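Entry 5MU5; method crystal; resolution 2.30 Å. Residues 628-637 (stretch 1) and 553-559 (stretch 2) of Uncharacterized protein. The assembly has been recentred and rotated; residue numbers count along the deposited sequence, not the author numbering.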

# COMPACT_ATOMS: atom_id res chain seq x y z
N GLU A 628 -11.19 26.82 3.40
CA GLU A 628 -11.15 26.00 2.20
C GLU A 628 -11.34 24.53 2.50
O GLU A 628 -11.94 23.81 1.71
CB GLU A 628 -9.85 26.21 1.43
CG GLU A 628 -9.75 27.61 0.83
CD GLU A 628 -10.80 27.91 -0.25
OE1 GLU A 628 -11.39 26.96 -0.82
OE2 GLU A 628 -11.02 29.12 -0.53
N PHE A 629 -10.86 24.07 3.65
CA PHE A 629 -11.08 22.69 4.04
C PHE A 629 -12.59 22.44 4.15
O PHE A 629 -13.08 21.40 3.69
CB PHE A 629 -10.35 22.38 5.33
CG PHE A 629 -10.30 20.92 5.68
CD1 PHE A 629 -9.37 20.08 5.07
CD2 PHE A 629 -11.15 20.39 6.65
CE1 PHE A 629 -9.30 18.73 5.39
CE2 PHE A 629 -11.08 19.04 6.99
CZ PHE A 629 -10.16 18.20 6.35
N HIS A 630 -13.32 23.39 4.74
CA HIS A 630 -14.79 23.35 4.81
C HIS A 630 -15.47 23.36 3.45
O HIS A 630 -16.41 22.60 3.22
CB HIS A 630 -15.35 24.50 5.64
CG HIS A 630 -15.59 24.16 7.07
ND1 HIS A 630 -16.85 23.88 7.56
CD2 HIS A 630 -14.73 24.03 8.12
CE1 HIS A 630 -16.76 23.60 8.85
NE2 HIS A 630 -15.49 23.69 9.21
N GLN A 631 -15.05 24.25 2.57
CA GLN A 631 -15.61 24.27 1.22
C GLN A 631 -15.37 22.92 0.54
O GLN A 631 -16.27 22.40 -0.11
CB GLN A 631 -15.07 25.41 0.38
CG GLN A 631 -15.77 26.74 0.64
CD GLN A 631 -15.21 27.90 -0.19
OE1 GLN A 631 -14.79 27.73 -1.35
NE2 GLN A 631 -15.19 29.10 0.40
N MET A 632 -14.19 22.34 0.72
CA MET A 632 -13.90 21.04 0.14
C MET A 632 -14.85 19.98 0.69
O MET A 632 -15.43 19.19 -0.07
CB MET A 632 -12.47 20.62 0.45
CG MET A 632 -12.03 19.38 -0.30
SD MET A 632 -10.36 18.86 0.12
CE MET A 632 -10.65 18.20 1.75
N ILE A 633 -15.01 19.97 2.01
CA ILE A 633 -15.90 19.00 2.65
C ILE A 633 -17.35 19.21 2.21
O ILE A 633 -18.08 18.24 2.03
CB ILE A 633 -15.67 18.98 4.17
CG1 ILE A 633 -14.41 18.16 4.42
CG2 ILE A 633 -16.86 18.39 4.90
CD1 ILE A 633 -13.90 18.13 5.84
N ARG A 634 -17.74 20.46 1.98
CA ARG A 634 -19.07 20.78 1.44
C ARG A 634 -19.27 20.22 0.03
O ARG A 634 -20.30 19.58 -0.26
CB ARG A 634 -19.29 22.31 1.45
CG ARG A 634 -20.57 22.76 0.79
CD ARG A 634 -20.91 24.22 1.06
NE ARG A 634 -22.28 24.48 0.61
CZ ARG A 634 -22.64 24.72 -0.65
NH1 ARG A 634 -21.74 24.77 -1.63
NH2 ARG A 634 -23.93 24.91 -0.94
N VAL A 635 -18.32 20.47 -0.87
CA VAL A 635 -18.38 19.91 -2.21
C VAL A 635 -18.42 18.36 -2.17
O VAL A 635 -19.20 17.74 -2.89
CB VAL A 635 -17.19 20.39 -3.07
CG1 VAL A 635 -17.05 19.56 -4.35
CG2 VAL A 635 -17.35 21.87 -3.41
N MET A 636 -17.59 17.75 -1.33
CA MET A 636 -17.57 16.30 -1.21
C MET A 636 -18.92 15.77 -0.71
O MET A 636 -19.42 14.75 -1.18
CB MET A 636 -16.48 15.84 -0.25
CG MET A 636 -15.07 16.09 -0.75
SD MET A 636 -13.80 15.60 0.44
CE MET A 636 -13.81 13.82 0.20
N THR A 637 -19.49 16.47 0.26
CA THR A 637 -20.77 16.12 0.83
C THR A 637 -21.84 16.10 -0.26
O THR A 637 -22.59 15.13 -0.37
CB THR A 637 -21.14 17.15 1.92
OG1 THR A 637 -20.27 16.96 3.05
CG2 THR A 637 -22.60 17.02 2.36
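Stretch 2 553-559: LLGECAQ

Both stretches are helical throughout, each a segment of a longer helix, and stretch 2 runs antiparallel to stretch 1: the angle between their N-to-C directions is 176°, with the axes 9.9 Å apart at closest approach. The register is set at two points, His 630 CA to Ala 558 CA at 6.0 Å and Ile 633 CA to Leu 554 CA at 6.3 Å. No hydrogen bond crosses between the stretches, so the contact rests on packing.

Ile 633, m at chi1 and t at chi2, packs against Leu 554, Cys 557 and Ala 558. Ile 633 CG2 lies 3.9 Å from Leu 554 CB, and Ile 633 CD1 lies 4.0 Å from Cys 557 CB and 3.7 Å from Ala 558 N. One turn further along stretch 1, Leu 554 CD1 meets Met 636 CB at 4.1 Å and Thr 637 OG1 at 3.5 Å; that hydroxyl donates back to Ile 633 O at 2.7 Å, satisfying itself within its own helix. Towards the other end, Ala 558 CB sits over one face of the His 630 imidazole, 4.1 Å from the ring centroid. Phe 629 instead offers its ring edge, CE2 standing 3.6 Å from Cys 557 O. Gly 555, Glu 556 and Gln 559 leave the interface to these residues.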

# COMPACT_ATOMS: atom_id res chain seq x y z
N LEU A 553 -19.26 11.23 8.63
CA LEU A 553 -17.81 11.21 8.75
C LEU A 553 -17.19 12.56 8.31
O LEU A 553 -16.30 13.10 8.96
CB LEU A 553 -17.20 10.05 7.93
CG LEU A 553 -15.68 9.89 8.02
CD1 LEU A 553 -15.18 9.83 9.46
CD2 LEU A 553 -15.22 8.66 7.25
N LEU A 554 -17.68 13.08 7.20
CA LEU A 554 -17.19 14.33 6.67
C LEU A 554 -17.45 15.44 7.68
O LEU A 554 -16.59 16.29 7.90
CB LEU A 554 -17.88 14.65 5.35
CG LEU A 554 -17.45 13.79 4.17
CD1 LEU A 554 -18.32 14.11 2.96
CD2 LEU A 554 -15.98 14.02 3.85
N GLY A 555 -18.64 15.43 8.27
CA GLY A 555 -18.99 16.42 9.27
C GLY A 555 -18.01 16.38 10.44
O GLY A 555 -17.61 17.43 10.94
N GLU A 556 -17.62 15.17 10.85
CA GLU A 556 -16.70 15.01 11.99
C GLU A 556 -15.29 15.53 11.66
O GLU A 556 -14.62 16.08 12.53
CB GLU A 556 -16.69 13.55 12.48
CG GLU A 556 -17.98 13.13 13.18
CD GLU A 556 -18.11 11.62 13.44
OE1 GLU A 556 -17.28 10.83 12.92
OE2 GLU A 556 -19.06 11.21 14.16
N CYS A 557 -14.87 15.40 10.40
CA CYS A 557 -13.57 15.94 9.97
C CYS A 557 -13.59 17.45 9.87
O CYS A 557 -12.58 18.09 10.13
CB CYS A 557 -13.16 15.38 8.62
SG CYS A 557 -12.98 13.59 8.59
N ALA A 558 -14.72 18.01 9.45
CA ALA A 558 -14.89 19.45 9.36
C ALA A 558 -14.78 20.03 10.76
O ALA A 558 -14.05 21.00 11.00
CB ALA A 558 -16.23 19.80 8.76
N GLN A 559 -15.47 19.38 11.69
CA GLN A 559 -15.48 19.82 13.08
C GLN A 559 -14.08 19.74 13.72
O GLN A 559 -13.68 20.62 14.49
CB GLN A 559 -16.46 18.95 13.88
CG GLN A 559 -16.66 19.38 15.33
CD GLN A 559 -17.20 20.79 15.44
OE1 GLN A 559 -18.06 21.19 14.66
NE2 GLN A 559 -16.69 21.55 16.39